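Local coordinates for protein kinase domain-containing protein (Chaetomium thermophilum, PDB 6Z3U) that probably phosphorylates serine and threonine residues of other proteins with ATP, as the CDK7-type kinase of the CAK complex, at residues R259-P264 / F286-I291; P263-F268 / K369-A374; S293-G298 / A347-V352; D343-R348 / L359-L364. One frame throughout, in Å; residues are numbered along the deposited sequence.

From the N terminus, the chain first builds the N-terminal lobe, with the glycine-rich strands, and all four contacts lie in the helical lobe beyond it. Contact 1 closes a loop of 21 intervening residues, joining the end of the activation segment to helix 276-291. Contact 2 starts from the same stretch, sharing Pro263 and Pro264, and spans 100 residues to the loop after helix 353-363; contacts 3 and 4 are nested inside this loop. Contact 3 opens after contact 1 has closed and ties the loop behind helix 276-291 to helix 342-349. Contact 4 begins on that same helix, sharing Ala347 and Arg348 with contact 3, and bridges only 10 residues to helix 353-363.

Contact 1 of 4, residues R259-P264 / F286-I291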
loop_
_atom_site.group_PDB
_atom_site.type_symbol
_atom_site.label_atom_id
_atom_site.label_comp_id
_atom_site.label_asym_id
_atom_site.label_seq_id
_atom_site.Cartn_x
_atom_site.Cartn_y
_atom_site.Cartn_z
ATOM N N ARG B 259 22.581 -5.785 0.705
ATOM C CA ARG B 259 23.626 -5.730 -0.314
ATOM C C ARG B 259 23.793 -7.067 -1.025
ATOM O O ARG B 259 23.741 -7.138 -2.258
ATOM C CB ARG B 259 24.954 -5.307 0.322
ATOM C CG ARG B 259 26.050 -5.029 -0.697
ATOM C CD ARG B 259 27.387 -4.710 -0.042
ATOM N NE ARG B 259 27.291 -3.631 0.938
ATOM C CZ ARG B 259 27.315 -3.799 2.259
ATOM N NH1 ARG B 259 27.219 -2.743 3.054
ATOM N NH2 ARG B 259 27.442 -5.009 2.792
ATOM N N TRP B 260 23.985 -8.143 -0.260
ATOM C CA TRP B 260 24.287 -9.442 -0.853
ATOM C C TRP B 260 23.230 -9.891 -1.853
ATOM O O TRP B 260 23.515 -10.757 -2.688
ATOM C CB TRP B 260 24.434 -10.493 0.247
ATOM C CG TRP B 260 25.532 -10.195 1.222
ATOM C CD1 TRP B 260 26.440 -9.178 1.153
ATOM C CD2 TRP B 260 25.832 -10.918 2.423
ATOM N NE1 TRP B 260 27.291 -9.227 2.231
ATOM C CE2 TRP B 260 26.936 -10.285 3.027
ATOM C CE3 TRP B 260 25.275 -12.038 3.045
ATOM C CZ2 TRP B 260 27.493 -10.733 4.221
ATOM C CZ3 TRP B 260 25.830 -12.483 4.231
ATOM C CH2 TRP B 260 26.928 -11.831 4.805
ATOM N N TYR B 261 22.019 -9.340 -1.778
ATOM C CA TYR B 261 20.927 -9.716 -2.666
ATOM C C TYR B 261 20.501 -8.567 -3.573
ATOM O O TYR B 261 19.490 -8.687 -4.275
ATOM C CB TYR B 261 19.736 -10.211 -1.841
ATOM C CG TYR B 261 20.133 -11.220 -0.784
ATOM C CD1 TYR B 261 20.585 -10.803 0.461
ATOM C CD2 TYR B 261 20.079 -12.583 -1.038
ATOM C CE1 TYR B 261 20.960 -11.711 1.426
ATOM C CE2 TYR B 261 20.453 -13.503 -0.075
ATOM C CZ TYR B 261 20.892 -13.058 1.154
ATOM O OH TYR B 261 21.267 -13.958 2.120
ATOM N N ARG B 262 21.259 -7.464 -3.586
ATOM C CA ARG B 262 20.894 -6.284 -4.366
ATOM C C ARG B 262 21.222 -6.516 -5.837
ATOM O O ARG B 262 22.332 -6.957 -6.154
ATOM C CB ARG B 262 21.657 -5.057 -3.876
ATOM C CG ARG B 262 21.004 -3.730 -4.227
ATOM C CD ARG B 262 21.933 -2.552 -3.952
ATOM N NE ARG B 262 22.558 -2.591 -2.633
ATOM C CZ ARG B 262 21.966 -2.243 -1.496
ATOM N NH1 ARG B 262 20.710 -1.824 -1.494
ATOM N NH2 ARG B 262 22.640 -2.316 -0.356
ATOM N N PRO B 263 20.305 -6.231 -6.758
ATOM C CA PRO B 263 20.605 -6.437 -8.180
ATOM C C PRO B 263 21.571 -5.385 -8.687
ATOM O O PRO B 263 21.753 -4.336 -8.050
ATOM C CB PRO B 263 19.230 -6.308 -8.853
ATOM C CG PRO B 263 18.458 -5.424 -7.947
ATOM C CD PRO B 263 18.934 -5.731 -6.552
ATOM N N PRO B 264 22.205 -5.620 -9.840
ATOM C CA PRO B 264 23.183 -4.636 -10.337
ATOM C C PRO B 264 22.573 -3.284 -10.664
ATOM O O PRO B 264 23.217 -2.252 -10.439
ATOM C CB PRO B 264 23.770 -5.324 -11.579
ATOM C CG PRO B 264 22.767 -6.366 -11.965
ATOM C CD PRO B 264 22.141 -6.822 -10.687
ATOM N N PHE B 286 17.961 -18.652 -4.121
ATOM C CA PHE B 286 18.083 -19.946 -4.784
ATOM C C PHE B 286 19.526 -20.429 -4.743
ATOM O O PHE B 286 19.804 -21.562 -4.335
ATOM C CB PHE B 286 17.588 -19.827 -6.227
ATOM C CG PHE B 286 17.366 -21.145 -6.922
ATOM C CD1 PHE B 286 17.541 -22.349 -6.263
ATOM C CD2 PHE B 286 16.992 -21.167 -8.255
ATOM C CE1 PHE B 286 17.340 -23.549 -6.919
ATOM C CE2 PHE B 286 16.789 -22.363 -8.916
ATOM C CZ PHE B 286 16.965 -23.555 -8.247
ATOM N N ALA B 287 20.463 -19.569 -5.144
ATOM C CA ALA B 287 21.868 -19.959 -5.146
ATOM C C ALA B 287 22.356 -20.258 -3.738
ATOM O O ALA B 287 23.112 -21.212 -3.527
ATOM C CB ALA B 287 22.719 -18.863 -5.784
ATOM N N GLU B 288 21.948 -19.444 -2.762
ATOM C CA GLU B 288 22.372 -19.677 -1.386
ATOM C C GLU B 288 21.859 -21.007 -0.853
ATOM O O GLU B 288 22.535 -21.656 -0.046
ATOM C CB GLU B 288 21.897 -18.535 -0.491
ATOM C CG GLU B 288 22.268 -18.709 0.965
ATOM C CD GLU B 288 22.160 -17.414 1.733
ATOM O OE1 GLU B 288 22.256 -17.450 2.980
ATOM O OE2 GLU B 288 21.982 -16.357 1.087
ATOM N N LEU B 289 20.662 -21.424 -1.273
ATOM C CA LEU B 289 20.140 -22.715 -0.834
ATOM C C LEU B 289 20.996 -23.860 -1.355
ATOM O O LEU B 289 21.222 -24.848 -0.647
ATOM C CB LEU B 289 18.693 -22.878 -1.294
ATOM C CG LEU B 289 17.649 -22.204 -0.405
ATOM C CD1 LEU B 289 16.339 -22.034 -1.156
ATOM C CD2 LEU B 289 17.439 -23.012 0.864
ATOM N N ILE B 290 21.493 -23.740 -2.588
ATOM C CA ILE B 290 22.205 -24.848 -3.215
ATOM C C ILE B 290 23.568 -25.053 -2.565
ATOM O O ILE B 290 23.982 -26.191 -2.314
ATOM C CB ILE B 290 22.332 -24.608 -4.731
ATOM C CG1 ILE B 290 20.951 -24.668 -5.391
ATOM C CG2 ILE B 290 23.271 -25.632 -5.344
ATOM C CD1 ILE B 290 20.928 -24.178 -6.820
ATOM N N ILE B 291 24.294 -23.966 -2.293
ATOM C CA ILE B 291 25.617 -24.066 -1.691
ATOM C C ILE B 291 25.600 -23.834 -0.184
ATOM O O ILE B 291 26.661 -23.887 0.453
ATOM C CB ILE B 291 26.605 -23.090 -2.363
ATOM C CG1 ILE B 291 26.169 -21.638 -2.165
ATOM C CG2 ILE B 291 26.705 -23.391 -3.846
ATOM C CD1 ILE B 291 27.271 -20.633 -2.447
#
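Tyr261 and Glu288 make this contact by themselves, reaching across backbones whose CA atoms, Tyr261 to Glu288, stay 10.1 Å apart. Along 259-264 the chain first makes a short 3-10 turn, closed where Arg262 N bonds to Arg259 O at 2.8 Å. Arg259 and Trp260 turn to other partners, the first in a salt bridge with Glu301. Tyr261 follows, with CG anti to its own carbonyl carbon (chi1 -48°), a torsion that sends the ring toward the helix, and OH donates to Glu288 OE2 at 2.7 Å. The acceptor uses its syn lone pair, and ring and carboxylate planes differ by just 17°. OE2 lies at the ring edge, near its plane, 3.4 Å from Tyr261 CE2. Glu288 meets it with an extended chain rising from helix 276-291, the αF helix of the kinase fold. The sequence TRWYRPPE identifies the first segment as the P+1 region at the end of the activation segment, and the Tyr261 side chain is about 6 Å from that of Asp220, the predicted proton acceptor. Past Arg262, Pro263 takes the N-cap position of helix 264-267, where Pro263 and Pro264 both pack on Trp280 of αF.

Contact 2 of 4, residues P263-F268 / K369-A374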
loop_
_atom_site.group_PDB
_atom_site.type_symbol
_atom_site.label_atom_id
_atom_site.label_comp_id
_atom_site.label_asym_id
_atom_site.label_seq_id
_atom_site.Cartn_x
_atom_site.Cartn_y
_atom_site.Cartn_z
ATOM N N PRO B 263 20.305 -6.231 -6.758
ATOM C CA PRO B 263 20.605 -6.437 -8.180
ATOM C C PRO B 263 21.571 -5.385 -8.687
ATOM O O PRO B 263 21.753 -4.336 -8.050
ATOM C CB PRO B 263 19.230 -6.308 -8.853
ATOM C CG PRO B 263 18.458 -5.424 -7.947
ATOM C CD PRO B 263 18.934 -5.731 -6.552
ATOM N N PRO B 264 22.205 -5.620 -9.840
ATOM C CA PRO B 264 23.183 -4.636 -10.337
ATOM C C PRO B 264 22.573 -3.284 -10.664
ATOM O O PRO B 264 23.217 -2.252 -10.439
ATOM C CB PRO B 264 23.770 -5.324 -11.579
ATOM C CG PRO B 264 22.767 -6.366 -11.965
ATOM C CD PRO B 264 22.141 -6.822 -10.687
ATOM N N GLU B 265 21.352 -3.253 -11.202
ATOM C CA GLU B 265 20.756 -1.972 -11.565
ATOM C C GLU B 265 20.560 -1.086 -10.341
ATOM O O GLU B 265 20.670 0.141 -10.440
ATOM C CB GLU B 265 19.432 -2.192 -12.303
ATOM C CG GLU B 265 18.317 -2.851 -11.495
ATOM C CD GLU B 265 18.209 -4.348 -11.736
ATOM O OE1 GLU B 265 19.241 -4.987 -12.034
ATOM O OE2 GLU B 265 17.084 -4.885 -11.633
ATOM N N LEU B 266 20.290 -1.684 -9.178
ATOM C CA LEU B 266 20.174 -0.898 -7.953
ATOM C C LEU B 266 21.548 -0.508 -7.423
ATOM O O LEU B 266 21.725 0.601 -6.906
ATOM C CB LEU B 266 19.391 -1.678 -6.897
ATOM C CG LEU B 266 17.913 -1.306 -6.738
ATOM C CD1 LEU B 266 17.214 -1.189 -8.084
ATOM C CD2 LEU B 266 17.198 -2.321 -5.860
ATOM N N LEU B 267 22.534 -1.400 -7.554
ATOM C CA LEU B 267 23.902 -1.038 -7.202
ATOM C C LEU B 267 24.376 0.157 -8.015
ATOM O O LEU B 267 25.181 0.962 -7.531
ATOM C CB LEU B 267 24.837 -2.230 -7.423
ATOM C CG LEU B 267 24.745 -3.386 -6.422
ATOM C CD1 LEU B 267 25.333 -4.650 -7.010
ATOM C CD2 LEU B 267 25.452 -3.035 -5.124
ATOM N N PHE B 268 23.878 0.300 -9.239
ATOM C CA PHE B 268 24.229 1.416 -10.104
ATOM C C PHE B 268 23.335 2.633 -9.890
ATOM O O PHE B 268 23.414 3.587 -10.670
ATOM C CB PHE B 268 24.172 0.971 -11.567
ATOM C CG PHE B 268 25.143 -0.133 -11.908
ATOM C CD1 PHE B 268 26.344 -0.263 -11.226
ATOM C CD2 PHE B 268 24.847 -1.045 -12.907
ATOM C CE1 PHE B 268 27.231 -1.273 -11.541
ATOM C CE2 PHE B 268 25.733 -2.057 -13.224
ATOM C CZ PHE B 268 26.923 -2.171 -12.539
ATOM N N LYS B 369 15.801 -6.249 -18.056
ATOM C CA LYS B 369 14.803 -6.437 -19.102
ATOM C C LYS B 369 14.755 -7.883 -19.584
ATOM O O LYS B 369 13.674 -8.388 -19.909
ATOM C CB LYS B 369 15.095 -5.491 -20.266
ATOM C CG LYS B 369 14.987 -4.017 -19.895
ATOM C CD LYS B 369 15.401 -3.111 -21.042
ATOM C CE LYS B 369 16.916 -3.065 -21.209
ATOM N NZ LYS B 369 17.339 -2.324 -22.439
ATOM N N LYS B 370 15.900 -8.565 -19.627
ATOM C CA LYS B 370 15.959 -9.967 -20.023
ATOM C C LYS B 370 15.927 -10.915 -18.832
ATOM O O LYS B 370 16.062 -12.129 -19.017
ATOM C CB LYS B 370 17.217 -10.229 -20.865
ATOM C CG LYS B 370 18.542 -9.991 -20.145
ATOM C CD LYS B 370 19.712 -9.893 -21.133
ATOM C CE LYS B 370 21.058 -9.718 -20.419
ATOM N NZ LYS B 370 21.587 -10.982 -19.810
ATOM N N ARG B 371 15.759 -10.398 -17.620
ATOM C CA ARG B 371 15.598 -11.239 -16.445
ATOM C C ARG B 371 14.197 -11.842 -16.425
ATOM O O ARG B 371 13.215 -11.174 -16.756
ATOM C CB ARG B 371 15.833 -10.420 -15.179
ATOM C CG ARG B 371 16.456 -11.180 -14.022
ATOM C CD ARG B 371 16.834 -10.220 -12.901
ATOM N NE ARG B 371 17.922 -9.329 -13.298
ATOM C CZ ARG B 371 18.196 -8.162 -12.718
ATOM N NH1 ARG B 371 17.457 -7.721 -11.705
ATOM N NH2 ARG B 371 19.209 -7.427 -13.157
ATOM N N ILE B 372 14.105 -13.103 -16.012
ATOM C CA ILE B 372 12.812 -13.774 -15.991
ATOM C C ILE B 372 11.897 -13.091 -14.978
ATOM O O ILE B 372 12.353 -12.494 -13.994
ATOM C CB ILE B 372 12.983 -15.270 -15.676
ATOM C CG1 ILE B 372 11.642 -15.999 -15.775
ATOM C CG2 ILE B 372 13.586 -15.461 -14.294
ATOM C CD1 ILE B 372 11.754 -17.496 -15.646
ATOM N N THR B 373 10.595 -13.156 -15.236
ATOM C CA THR B 373 9.592 -12.599 -14.341
ATOM C C THR B 373 9.071 -13.679 -13.396
ATOM O O THR B 373 9.308 -14.872 -13.581
ATOM C CB THR B 373 8.437 -11.995 -15.135
ATOM O OG1 THR B 373 7.697 -13.044 -15.775
ATOM C CG2 THR B 373 8.964 -11.028 -16.182
ATOM N N ALA B 374 8.342 -13.244 -12.367
ATOM C CA ALA B 374 7.820 -14.201 -11.396
ATOM C C ALA B 374 6.798 -15.135 -12.034
ATOM O O ALA B 374 6.800 -16.341 -11.761
ATOM C CB ALA B 374 7.209 -13.465 -10.207
#
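Arg371 grips the carboxylate of Glu265 end-on, one terminal nitrogen to each oxygen, in a two-pronged salt bridge. Arg371 NH2 donates to Glu265 OE1 at 2.7 Å, nearly straight (162°) and in the guanidinium plane. The second prong, Arg371 NH1 to Glu265 OE2, measures 2.9 Å and is more bent (134°), with OE2 tilted out of that plane. Both oxygens use syn lone pairs. Beside the pair, Pro263 CB lies 3.6 Å from Arg371 NH1, and Pro264 CD 3.9 Å from Arg371 NH2. Glu265 is folded to fit: CG sits between the backbone N and carbonyl carbon (chi1 64°), and the chain bends at chi2. One layer out, the carbonyls of Gln365, Leu366 and Ala276 take further guanidinium N-H groups, and Gly39 of the neighbouring RING-type subunit packs on Glu265. This is the Glu-Arg salt bridge known from protein kinases, from the glutamate of the APE motif (here PPE) to the arginine after αH. With alanine instead of Glu265, the buried Arg371 charge would probably be left without its mate and helix 264-267 without this tie to the 369-374 loop. The carboxylate probably balances the buried guanidinium charge, while the carbonyl acceptors help fix its rotation.

Contact 3 of 4, residues S293-G298 / A347-V352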
loop_
_atom_site.group_PDB
_atom_site.type_symbol
_atom_site.label_atom_id
_atom_site.label_comp_id
_atom_site.label_asym_id
_atom_site.label_seq_id
_atom_site.Cartn_x
_atom_site.Cartn_y
_atom_site.Cartn_z
ATOM N N SER B 293 25.512 -21.280 1.526
ATOM C CA SER B 293 26.259 -20.101 1.932
ATOM C C SER B 293 25.932 -18.980 0.957
ATOM O O SER B 293 25.543 -19.245 -0.187
ATOM C CB SER B 293 27.769 -20.376 1.955
ATOM O OG SER B 293 28.321 -20.252 0.658
ATOM N N PRO B 294 26.074 -17.721 1.373
ATOM C CA PRO B 294 25.755 -16.614 0.464
ATOM C C PRO B 294 26.593 -16.686 -0.804
ATOM O O PRO B 294 27.798 -16.945 -0.763
ATOM C CB PRO B 294 26.079 -15.363 1.290
ATOM C CG PRO B 294 26.083 -15.822 2.715
ATOM C CD PRO B 294 26.548 -17.244 2.685
ATOM N N PHE B 295 25.935 -16.476 -1.946
ATOM C CA PHE B 295 26.632 -16.564 -3.225
ATOM C C PHE B 295 27.662 -15.448 -3.358
ATOM O O PHE B 295 28.853 -15.705 -3.571
ATOM C CB PHE B 295 25.622 -16.510 -4.373
ATOM C CG PHE B 295 26.230 -16.717 -5.737
ATOM C CD1 PHE B 295 27.442 -17.369 -5.889
ATOM C CD2 PHE B 295 25.585 -16.247 -6.869
ATOM C CE1 PHE B 295 27.994 -17.555 -7.140
ATOM C CE2 PHE B 295 26.135 -16.430 -8.123
ATOM C CZ PHE B 295 27.340 -17.083 -8.258
ATOM N N LEU B 296 27.215 -14.193 -3.235
ATOM C CA LEU B 296 28.061 -13.011 -3.369
ATOM C C LEU B 296 27.929 -12.181 -2.091
ATOM O O LEU B 296 27.121 -11.248 -2.034
ATOM C CB LEU B 296 27.663 -12.176 -4.585
ATOM C CG LEU B 296 27.485 -12.938 -5.895
ATOM C CD1 LEU B 296 26.918 -12.020 -6.968
ATOM C CD2 LEU B 296 28.801 -13.543 -6.343
ATOM N N PRO B 297 28.707 -12.499 -1.055
ATOM C CA PRO B 297 28.627 -11.724 0.200
ATOM C C PRO B 297 29.639 -10.582 0.234
ATOM O O PRO B 297 30.656 -10.610 0.944
ATOM C CB PRO B 297 28.900 -12.795 1.260
ATOM C CG PRO B 297 29.669 -13.893 0.544
ATOM C CD PRO B 297 29.664 -13.605 -0.937
ATOM N N GLY B 298 29.363 -9.551 -0.558
ATOM C CA GLY B 298 30.227 -8.386 -0.573
ATOM C C GLY B 298 30.035 -7.542 0.675
ATOM O O GLY B 298 28.929 -7.413 1.202
ATOM N N ALA B 347 28.612 -26.627 -12.682
ATOM C CA ALA B 347 29.646 -27.212 -11.836
ATOM C C ALA B 347 29.379 -26.955 -10.358
ATOM O O ALA B 347 29.538 -27.855 -9.525
ATOM C CB ALA B 347 31.014 -26.657 -12.230
ATOM N N ARG B 348 28.987 -25.730 -10.010
ATOM C CA ARG B 348 28.786 -25.364 -8.614
ATOM C C ARG B 348 27.348 -25.581 -8.157
ATOM O O ARG B 348 27.118 -26.010 -7.021
ATOM C CB ARG B 348 29.182 -23.900 -8.403
ATOM C CG ARG B 348 29.341 -23.487 -6.948
ATOM C CD ARG B 348 29.771 -22.030 -6.836
ATOM N NE ARG B 348 30.013 -21.628 -5.453
ATOM C CZ ARG B 348 30.360 -20.400 -5.080
ATOM N NH1 ARG B 348 30.558 -20.126 -3.797
ATOM N NH2 ARG B 348 30.511 -19.445 -5.988
ATOM N N PHE B 349 26.371 -25.312 -9.024
ATOM C CA PHE B 349 24.964 -25.381 -8.657
ATOM C C PHE B 349 24.260 -26.584 -9.276
ATOM O O PHE B 349 23.026 -26.632 -9.303
ATOM C CB PHE B 349 24.254 -24.087 -9.063
ATOM C CG PHE B 349 24.865 -22.843 -8.469
ATOM C CD1 PHE B 349 24.640 -22.508 -7.144
ATOM C CD2 PHE B 349 25.660 -22.008 -9.239
ATOM C CE1 PHE B 349 25.200 -21.366 -6.599
ATOM C CE2 PHE B 349 26.222 -20.869 -8.696
ATOM C CZ PHE B 349 25.991 -20.548 -7.377
ATOM N N GLY B 350 25.020 -27.566 -9.761
ATOM C CA GLY B 350 24.430 -28.712 -10.432
ATOM C C GLY B 350 23.550 -29.579 -9.554
ATOM O O GLY B 350 22.915 -30.505 -10.071
ATOM N N ALA B 351 23.490 -29.306 -8.247
ATOM C CA ALA B 351 22.680 -30.131 -7.357
ATOM C C ALA B 351 21.216 -30.161 -7.784
ATOM O O ALA B 351 20.530 -31.168 -7.577
ATOM C CB ALA B 351 22.800 -29.623 -5.919
ATOM N N VAL B 352 20.716 -29.068 -8.374
ATOM C CA VAL B 352 19.324 -29.003 -8.804
ATOM C C VAL B 352 19.129 -29.465 -10.243
ATOM O O VAL B 352 17.994 -29.462 -10.737
ATOM C CB VAL B 352 18.768 -27.570 -8.651
ATOM C CG1 VAL B 352 18.673 -27.196 -7.182
ATOM C CG2 VAL B 352 19.634 -26.565 -9.409
HETATM O O HOH W 1 30.745 -17.146 -4.079
#
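The aromatic interaction comes first: Phe349 drives its edge into one face of Phe295 in a T-shaped pair, with centroids 5.1 Å apart and planes at 87°. Phe349 CZ leads, 3.6 Å from Phe295 CE1 and offset toward the rim of the ring. On the opposite face, Leu296 CD2 lies over the ring centre, so Phe295 is sandwiched between a neighbour in sequence and a partner from far along the chain. Phe295 CG is anti to the backbone N (chi1 -175°), which carries the ring from the loop toward helix 342-349. Arg348 makes a van der Waals approach at the ring edge, its fully extended chain bringing NH2 to 3.4 Å from Phe295 CE1. That nitrogen lies in the ring plane, with the guanidinium turned 76° against the ring; this is not the over-face geometry of a cation-pi pair. The polar bond is with water 1, which accepts from Arg348 NH2 at 3.0 Å in the guanidinium plane. Replacing Phe295 by an alanine would probably open a gap at the edge of Phe349 and free Arg348 NH2 to shift. Met284 and Ala287 of helix 276-291 touch Phe295 and Phe349 respectively. The contact is largely apolar packing in the helical lobe of a protein kinase, with Arg348 at its exposed margin, joining the loop between αF and αG to the helix that precedes αH.

Contact 4 of 4, residues D343-R348 / L359-L364; sequences DAYMAR and LLWRTL
Tyr345 projects from helix 342-349 and lays one side of its ring over a shallow hollow formed by Leu360, Trp361 and Leu364. The aromatic part of the hollow is closest: Trp361 CD1 comes to 3.4 Å from Tyr345 CE1. The indole presents its edge to the tyrosine in an offset edge-to-face pair, the tyrosine and five-membered-ring centroids 5.4 Å apart and the planes at 72°. On the same side of the ring, toward its CD2/CE2 rim, the leucines stand farther off, with Tyr345 CD2 4.3 Å from Leu360 CD1 and Tyr345 CE2 4.5 Å from Leu364 CD1. With chi1 at -70°, CG of Tyr345 stands beside the backbone N, and the ring points to helix 353-363. Trp340 O receives a hydrogen bond from Trp361 NE1, which helps fix the indole rotation. Ile312 and Val357 add to the packing on Tyr345. The contact packs the helix preceding αH, 342-349, on αH itself, 353-363, in the C-terminal lobe of the kinase, away from the predicted ATP-binding and catalytic residues. Since the closest contacts are all between carbons, cohesion here rests on dispersion and burial of apolar surface, with the aromatic edge adding a weak electrostatic preference.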
loop_
_atom_site.group_PDB
_atom_site.type_symbol
_atom_site.label_atom_id
_atom_site.label_comp_id
_atom_site.label_asym_id
_atom_site.label_seq_id
_atom_site.Cartn_x
_atom_site.Cartn_y
_atom_site.Cartn_z
ATOM N N ASP B 343 25.972 -23.505 -18.772
ATOM C CA ASP B 343 26.902 -24.593 -18.494
ATOM C C ASP B 343 27.845 -24.230 -17.354
ATOM O O ASP B 343 28.151 -25.069 -16.498
ATOM C CB ASP B 343 27.690 -24.938 -19.756
ATOM C CG ASP B 343 26.797 -25.440 -20.873
ATOM O OD1 ASP B 343 25.561 -25.435 -20.685
ATOM O OD2 ASP B 343 27.329 -25.838 -21.932
ATOM N N ALA B 344 28.299 -22.976 -17.309
ATOM C CA ALA B 344 29.269 -22.584 -16.296
ATOM C C ALA B 344 28.701 -22.723 -14.893
ATOM O O ALA B 344 29.452 -22.965 -13.942
ATOM C CB ALA B 344 29.724 -21.148 -16.539
ATOM N N TYR B 345 27.384 -22.589 -14.740
ATOM C CA TYR B 345 26.767 -22.718 -13.427
ATOM C C TYR B 345 26.593 -24.166 -13.000
ATOM O O TYR B 345 26.412 -24.429 -11.806
ATOM C CB TYR B 345 25.401 -22.026 -13.412
ATOM C CG TYR B 345 25.468 -20.519 -13.494
ATOM C CD1 TYR B 345 25.755 -19.881 -14.692
ATOM C CD2 TYR B 345 25.236 -19.735 -12.373
ATOM C CE1 TYR B 345 25.815 -18.503 -14.769
ATOM C CE2 TYR B 345 25.292 -18.357 -12.442
ATOM C CZ TYR B 345 25.580 -17.747 -13.643
ATOM O OH TYR B 345 25.641 -16.377 -13.716
ATOM N N MET B 346 26.650 -25.107 -13.945
ATOM C CA MET B 346 26.361 -26.502 -13.623
ATOM C C MET B 346 27.348 -27.050 -12.601
ATOM O O MET B 346 26.976 -27.853 -11.737
ATOM C CB MET B 346 26.393 -27.343 -14.898
ATOM C CG MET B 346 25.450 -28.533 -14.888
ATOM S SD MET B 346 23.712 -28.058 -14.934
ATOM C CE MET B 346 23.603 -27.273 -16.544
ATOM N N ALA B 347 28.612 -26.627 -12.682
ATOM C CA ALA B 347 29.646 -27.212 -11.836
ATOM C C ALA B 347 29.379 -26.955 -10.358
ATOM O O ALA B 347 29.538 -27.855 -9.525
ATOM C CB ALA B 347 31.014 -26.657 -12.230
ATOM N N ARG B 348 28.987 -25.730 -10.010
ATOM C CA ARG B 348 28.786 -25.364 -8.614
ATOM C C ARG B 348 27.348 -25.581 -8.157
ATOM O O ARG B 348 27.118 -26.010 -7.021
ATOM C CB ARG B 348 29.182 -23.900 -8.403
ATOM C CG ARG B 348 29.341 -23.487 -6.948
ATOM C CD ARG B 348 29.771 -22.030 -6.836
ATOM N NE ARG B 348 30.013 -21.628 -5.453
ATOM C CZ ARG B 348 30.360 -20.400 -5.080
ATOM N NH1 ARG B 348 30.558 -20.126 -3.797
ATOM N NH2 ARG B 348 30.511 -19.445 -5.988
ATOM N N LEU B 359 16.789 -22.303 -14.509
ATOM C CA LEU B 359 16.018 -21.293 -13.791
ATOM C C LEU B 359 16.936 -20.321 -13.058
ATOM O O LEU B 359 16.748 -19.102 -13.125
ATOM C CB LEU B 359 15.062 -21.974 -12.811
ATOM C CG LEU B 359 14.136 -21.069 -12.000
ATOM C CD1 LEU B 359 13.240 -20.286 -12.929
ATOM C CD2 LEU B 359 13.313 -21.882 -11.013
ATOM N N LEU B 360 17.932 -20.848 -12.340
ATOM C CA LEU B 360 18.862 -19.987 -11.614
ATOM C C LEU B 360 19.498 -18.966 -12.546
ATOM O O LEU B 360 19.571 -17.773 -12.229
ATOM C CB LEU B 360 19.942 -20.837 -10.944
ATOM C CG LEU B 360 20.606 -20.335 -9.655
ATOM C CD1 LEU B 360 22.078 -20.751 -9.636
ATOM C CD2 LEU B 360 20.480 -18.838 -9.452
ATOM N N TRP B 361 19.948 -19.418 -13.716
ATOM C CA TRP B 361 20.636 -18.532 -14.648
ATOM C C TRP B 361 19.712 -17.451 -15.190
ATOM O O TRP B 361 20.158 -16.323 -15.434
ATOM C CB TRP B 361 21.222 -19.360 -15.789
ATOM C CG TRP B 361 21.867 -18.564 -16.867
ATOM C CD1 TRP B 361 23.117 -18.018 -16.848
ATOM C CD2 TRP B 361 21.304 -18.236 -18.140
ATOM N NE1 TRP B 361 23.364 -17.364 -18.033
ATOM C CE2 TRP B 361 22.267 -17.487 -18.842
ATOM C CE3 TRP B 361 20.076 -18.499 -18.752
ATOM C CZ2 TRP B 361 22.039 -16.996 -20.122
ATOM C CZ3 TRP B 361 19.853 -18.016 -20.024
ATOM C CH2 TRP B 361 20.829 -17.271 -20.695
ATOM N N ARG B 362 18.430 -17.765 -15.388
ATOM C CA ARG B 362 17.507 -16.757 -15.895
ATOM C C ARG B 362 17.204 -15.694 -14.848
ATOM O O ARG B 362 16.930 -14.542 -15.203
ATOM C CB ARG B 362 16.212 -17.408 -16.375
ATOM C CG ARG B 362 16.390 -18.339 -17.565
ATOM C CD ARG B 362 15.062 -18.653 -18.236
ATOM N NE ARG B 362 15.158 -19.802 -19.136
ATOM C CZ ARG B 362 15.632 -19.751 -20.378
ATOM N NH1 ARG B 362 16.066 -18.604 -20.883
ATOM N NH2 ARG B 362 15.676 -20.852 -21.116
ATOM N N THR B 363 17.244 -16.050 -13.561
ATOM C CA THR B 363 16.991 -15.070 -12.514
ATOM C C THR B 363 18.171 -14.134 -12.289
ATOM O O THR B 363 17.993 -13.070 -11.689
ATOM C CB THR B 363 16.664 -15.760 -11.188
ATOM O OG1 THR B 363 17.803 -16.509 -10.745
ATOM C CG2 THR B 363 15.472 -16.689 -11.339
ATOM N N LEU B 364 19.362 -14.499 -12.757
ATOM C CA LEU B 364 20.568 -13.708 -12.550
ATOM C C LEU B 364 21.066 -13.103 -13.859
ATOM O O LEU B 364 22.269 -13.061 -14.128
ATOM C CB LEU B 364 21.660 -14.555 -11.904
ATOM C CG LEU B 364 21.264 -15.225 -10.586
ATOM C CD1 LEU B 364 22.455 -15.953 -9.971
ATOM C CD2 LEU B 364 20.686 -14.212 -9.607
#